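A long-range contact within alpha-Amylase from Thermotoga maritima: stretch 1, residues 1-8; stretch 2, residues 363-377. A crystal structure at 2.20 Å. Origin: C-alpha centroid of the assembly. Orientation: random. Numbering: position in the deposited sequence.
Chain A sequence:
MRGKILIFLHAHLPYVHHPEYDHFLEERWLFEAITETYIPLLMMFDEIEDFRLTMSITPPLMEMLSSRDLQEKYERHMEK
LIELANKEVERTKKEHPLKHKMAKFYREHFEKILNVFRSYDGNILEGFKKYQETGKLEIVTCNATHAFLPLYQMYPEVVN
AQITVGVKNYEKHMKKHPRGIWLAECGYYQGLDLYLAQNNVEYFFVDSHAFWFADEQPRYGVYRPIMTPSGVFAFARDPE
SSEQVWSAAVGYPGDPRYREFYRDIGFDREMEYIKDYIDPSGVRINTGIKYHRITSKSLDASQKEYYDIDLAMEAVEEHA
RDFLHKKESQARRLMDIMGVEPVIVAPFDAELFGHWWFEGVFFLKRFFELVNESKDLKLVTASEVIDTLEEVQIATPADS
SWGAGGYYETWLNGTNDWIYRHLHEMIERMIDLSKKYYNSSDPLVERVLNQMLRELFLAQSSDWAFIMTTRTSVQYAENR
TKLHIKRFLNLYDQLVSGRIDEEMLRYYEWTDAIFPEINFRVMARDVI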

# COMPACT_ATOMS: atom_id res chain seq x y z
N MET A 1 -23.06 49.10 30.83
CA MET A 1 -22.33 48.56 29.64
C MET A 1 -22.52 47.03 29.48
O MET A 1 -22.76 46.32 30.45
CB MET A 1 -20.83 48.99 29.63
CG MET A 1 -20.04 48.84 30.95
SD MET A 1 -18.24 49.25 30.78
CE MET A 1 -17.58 48.78 32.40
N ARG A 2 -22.41 46.57 28.24
CA ARG A 2 -22.57 45.16 27.88
C ARG A 2 -21.31 44.64 27.23
O ARG A 2 -20.66 45.36 26.47
CB ARG A 2 -23.70 45.00 26.89
CG ARG A 2 -24.62 46.20 26.80
CD ARG A 2 -25.57 46.11 25.59
NE ARG A 2 -26.94 45.80 25.96
CZ ARG A 2 -27.30 45.00 26.97
NH1 ARG A 2 -26.38 44.39 27.69
NH2 ARG A 2 -28.59 44.81 27.23
N GLY A 3 -20.98 43.39 27.53
CA GLY A 3 -19.89 42.65 26.88
C GLY A 3 -20.27 42.38 25.44
O GLY A 3 -21.44 42.21 25.13
N LYS A 4 -19.26 42.35 24.56
CA LYS A 4 -19.51 42.14 23.13
C LYS A 4 -19.10 40.73 22.72
O LYS A 4 -17.96 40.29 22.94
CB LYS A 4 -18.80 43.22 22.31
CG LYS A 4 -19.45 44.59 22.55
CD LYS A 4 -18.48 45.67 22.94
CE LYS A 4 -18.37 46.77 21.88
NZ LYS A 4 -19.63 47.57 21.71
N ILE A 5 -20.06 39.98 22.18
CA ILE A 5 -19.72 38.62 21.77
C ILE A 5 -19.54 38.49 20.29
O ILE A 5 -20.48 38.74 19.51
CB ILE A 5 -20.47 37.39 22.55
CG1 ILE A 5 -21.92 37.21 22.14
CG2 ILE A 5 -20.27 37.43 24.14
CD1 ILE A 5 -22.05 36.19 20.99
N LEU A 6 -18.31 38.17 19.90
CA LEU A 6 -18.02 38.01 18.48
C LEU A 6 -17.82 36.53 18.09
O LEU A 6 -16.77 35.94 18.35
CB LEU A 6 -16.91 39.00 18.01
CG LEU A 6 -16.01 38.92 16.76
CD1 LEU A 6 -16.63 38.45 15.46
CD2 LEU A 6 -15.20 40.24 16.58
N ILE A 7 -18.88 35.95 17.52
CA ILE A 7 -18.83 34.56 17.07
C ILE A 7 -18.28 34.55 15.66
O ILE A 7 -18.80 35.20 14.76
CB ILE A 7 -20.24 33.81 17.11
CG1 ILE A 7 -20.80 33.67 18.53
CG2 ILE A 7 -20.15 32.42 16.45
CD1 ILE A 7 -19.76 33.33 19.60
N PHE A 8 -17.25 33.76 15.46
CA PHE A 8 -16.70 33.66 14.12
C PHE A 8 -16.74 32.20 13.62
O PHE A 8 -16.22 31.29 14.27
CB PHE A 8 -15.26 34.25 14.07
CG PHE A 8 -14.65 34.17 12.70
CD1 PHE A 8 -14.72 35.26 11.81
CD2 PHE A 8 -14.05 32.99 12.27
CE1 PHE A 8 -14.19 35.18 10.50
CE2 PHE A 8 -13.54 32.89 10.95
CZ PHE A 8 -13.58 33.98 10.08
N PHE A 363 -28.29 24.95 18.33
CA PHE A 363 -27.52 25.59 19.40
C PHE A 363 -27.16 27.07 19.08
O PHE A 363 -27.39 27.98 19.89
CB PHE A 363 -26.26 24.78 19.73
CG PHE A 363 -25.36 25.47 20.73
CD1 PHE A 363 -25.41 25.13 22.09
CD2 PHE A 363 -24.44 26.47 20.32
CE1 PHE A 363 -24.59 25.79 23.04
CE2 PHE A 363 -23.62 27.11 21.24
CZ PHE A 363 -23.70 26.78 22.61
N LEU A 364 -26.61 27.30 17.89
CA LEU A 364 -26.28 28.64 17.48
C LEU A 364 -27.47 29.59 17.54
O LEU A 364 -27.33 30.77 17.93
CB LEU A 364 -25.64 28.66 16.09
CG LEU A 364 -24.18 29.11 16.19
CD1 LEU A 364 -24.15 30.56 16.64
CD2 LEU A 364 -23.32 28.27 17.17
N LYS A 365 -28.63 29.07 17.16
CA LYS A 365 -29.83 29.89 17.08
C LYS A 365 -30.34 30.22 18.49
O LYS A 365 -30.74 31.34 18.77
CB LYS A 365 -30.92 29.19 16.28
CG LYS A 365 -32.15 30.07 16.02
CD LYS A 365 -33.38 29.19 15.92
CE LYS A 365 -34.56 29.96 15.39
NZ LYS A 365 -35.73 29.05 15.38
N ARG A 366 -30.29 29.24 19.37
CA ARG A 366 -30.76 29.44 20.71
C ARG A 366 -29.82 30.35 21.47
O ARG A 366 -30.28 31.16 22.27
CB ARG A 366 -31.01 28.10 21.44
CG ARG A 366 -32.31 27.44 20.97
CD ARG A 366 -33.57 28.38 21.08
NE ARG A 366 -33.87 28.66 22.49
CZ ARG A 366 -34.12 29.86 22.99
NH1 ARG A 366 -34.35 29.99 24.29
NH2 ARG A 366 -34.14 30.94 22.21
N PHE A 367 -28.52 30.22 21.21
CA PHE A 367 -27.53 31.06 21.88
C PHE A 367 -27.68 32.49 21.43
O PHE A 367 -27.57 33.39 22.24
CB PHE A 367 -26.11 30.56 21.64
CG PHE A 367 -25.06 31.40 22.29
CD1 PHE A 367 -24.82 31.30 23.65
CD2 PHE A 367 -24.26 32.25 21.52
CE1 PHE A 367 -23.81 32.08 24.27
CE2 PHE A 367 -23.25 33.03 22.11
CZ PHE A 367 -23.02 32.95 23.50
N PHE A 368 -27.96 32.72 20.15
CA PHE A 368 -28.17 34.08 19.67
C PHE A 368 -29.38 34.70 20.33
O PHE A 368 -29.30 35.83 20.82
CB PHE A 368 -28.30 34.14 18.14
CG PHE A 368 -27.01 33.95 17.40
CD1 PHE A 368 -25.78 33.96 18.07
CD2 PHE A 368 -27.01 33.80 16.02
CE1 PHE A 368 -24.60 33.80 17.39
CE2 PHE A 368 -25.82 33.65 15.32
CZ PHE A 368 -24.61 33.66 16.00
N GLU A 369 -30.48 33.96 20.38
CA GLU A 369 -31.73 34.47 20.95
C GLU A 369 -31.57 34.80 22.43
O GLU A 369 -32.09 35.80 22.91
CB GLU A 369 -32.91 33.51 20.70
CG GLU A 369 -33.28 33.39 19.23
CD GLU A 369 -34.33 32.32 18.92
OE1 GLU A 369 -34.46 31.31 19.67
OE2 GLU A 369 -35.04 32.51 17.90
N LEU A 370 -30.82 33.97 23.13
CA LEU A 370 -30.50 34.18 24.53
C LEU A 370 -29.62 35.40 24.73
O LEU A 370 -29.88 36.20 25.64
CB LEU A 370 -29.81 32.95 25.10
CG LEU A 370 -30.59 31.93 25.94
CD1 LEU A 370 -32.12 32.06 25.87
CD2 LEU A 370 -30.13 30.56 25.55
N VAL A 371 -28.57 35.55 23.90
CA VAL A 371 -27.71 36.74 23.97
C VAL A 371 -28.51 37.98 23.67
O VAL A 371 -28.35 38.99 24.34
CB VAL A 371 -26.43 36.65 23.08
CG1 VAL A 371 -25.79 38.01 22.91
CG2 VAL A 371 -25.41 35.71 23.70
N ASN A 372 -29.38 37.90 22.68
CA ASN A 372 -30.29 38.98 22.37
C ASN A 372 -31.11 39.45 23.60
O ASN A 372 -31.24 40.65 23.83
CB ASN A 372 -31.22 38.58 21.22
CG ASN A 372 -30.58 38.71 19.83
OD1 ASN A 372 -31.05 38.08 18.87
ND2 ASN A 372 -29.53 39.52 19.71
N GLU A 373 -31.65 38.52 24.39
CA GLU A 373 -32.38 38.86 25.61
C GLU A 373 -31.50 39.31 26.74
O GLU A 373 -31.91 40.17 27.52
CB GLU A 373 -33.29 37.72 26.08
CG GLU A 373 -34.50 37.48 25.16
CD GLU A 373 -34.98 38.76 24.47
OE1 GLU A 373 -35.45 39.70 25.17
OE2 GLU A 373 -34.86 38.84 23.21
N SER A 374 -30.29 38.75 26.85
CA SER A 374 -29.34 39.12 27.92
C SER A 374 -29.14 40.62 28.10
O SER A 374 -29.02 41.37 27.13
CB SER A 374 -27.98 38.48 27.70
OG SER A 374 -27.05 38.92 28.68
N LYS A 375 -29.10 41.03 29.36
CA LYS A 375 -28.81 42.40 29.74
C LYS A 375 -27.30 42.60 29.97
O LYS A 375 -26.84 43.72 30.19
CB LYS A 375 -29.64 42.80 30.99
CG LYS A 375 -31.15 43.00 30.72
CD LYS A 375 -31.42 43.93 29.50
CE LYS A 375 -32.92 44.02 29.12
NZ LYS A 375 -33.72 44.88 30.06
N ASP A 376 -26.53 41.52 29.91
CA ASP A 376 -25.09 41.58 30.15
C ASP A 376 -24.25 41.56 28.82
O ASP A 376 -23.02 41.68 28.85
CB ASP A 376 -24.66 40.41 31.07
CG ASP A 376 -25.03 40.61 32.58
OD1 ASP A 376 -24.80 41.71 33.17
OD2 ASP A 376 -25.51 39.62 33.21
N LEU A 377 -24.92 41.39 27.68
CA LEU A 377 -24.28 40.86 26.46
C LEU A 377 -24.97 41.32 25.21
O LEU A 377 -26.19 41.43 25.15
CB LEU A 377 -24.23 39.32 26.42
CG LEU A 377 -23.39 38.46 27.34
CD1 LEU A 377 -23.56 37.03 26.90
CD2 LEU A 377 -21.91 38.82 27.34

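The N-terminal strand packs its apolar side chains against a nearly antiparallel helix and, at its start, pairs through its backbone with the segment that follows that helix. Strand 3-8 and helix 363-373 run at 163° to each other, their axes 11.0 Å apart at closest approach, and the contact buries 482 Å² in all.

Alternation along the strand sends Ile 5 and Ile 7 toward the helix, while Lys 4 points away. Ile 5 makes the tightest apolar contact: its CD1 lies 3.6 Å from CE2 of Phe 367, at the edge of the ring. CG1 of Ile 5 lies 4.0 Å from CG1 of Val 371, one helical turn further on, and its CG2 meets CD2 of Leu 377 at 3.9 Å. Nearer the start of the helix stretch, CG1 of Ile 7 approaches the edge of the Phe 368 ring, 4.0 Å from CE1, and CG2 of Ile 7 lies 4.4 Å from CD1 of Leu 364. Phe 368 and Leu 364 leave the helix sideways, but their ends come nearer the strand. All these residues are buried, as suits their hydrocarbon side chains.

At Ser 374 the chain leaves helical geometry, and the OG of Ser 374 accepts a hydrogen bond from N of Asp 376 (2.9 Å). Gly 3 then forms a parallel bridge with Leu 377: N of Gly 3 donates to O of Asp 376 at 3.0 Å, and CA of Leu 377 makes a CA-H...O contact with O of Gly 3 at 3.4 Å. Glycine suits this position, since a CB here would lie only 3.4 Å from CD2 of Leu 377. At the more exposed margin, NH1 of Arg 2 forms a weak hydrogen bond with O of Lys 375 (2.6 Å), which lies at the guanidinium edge.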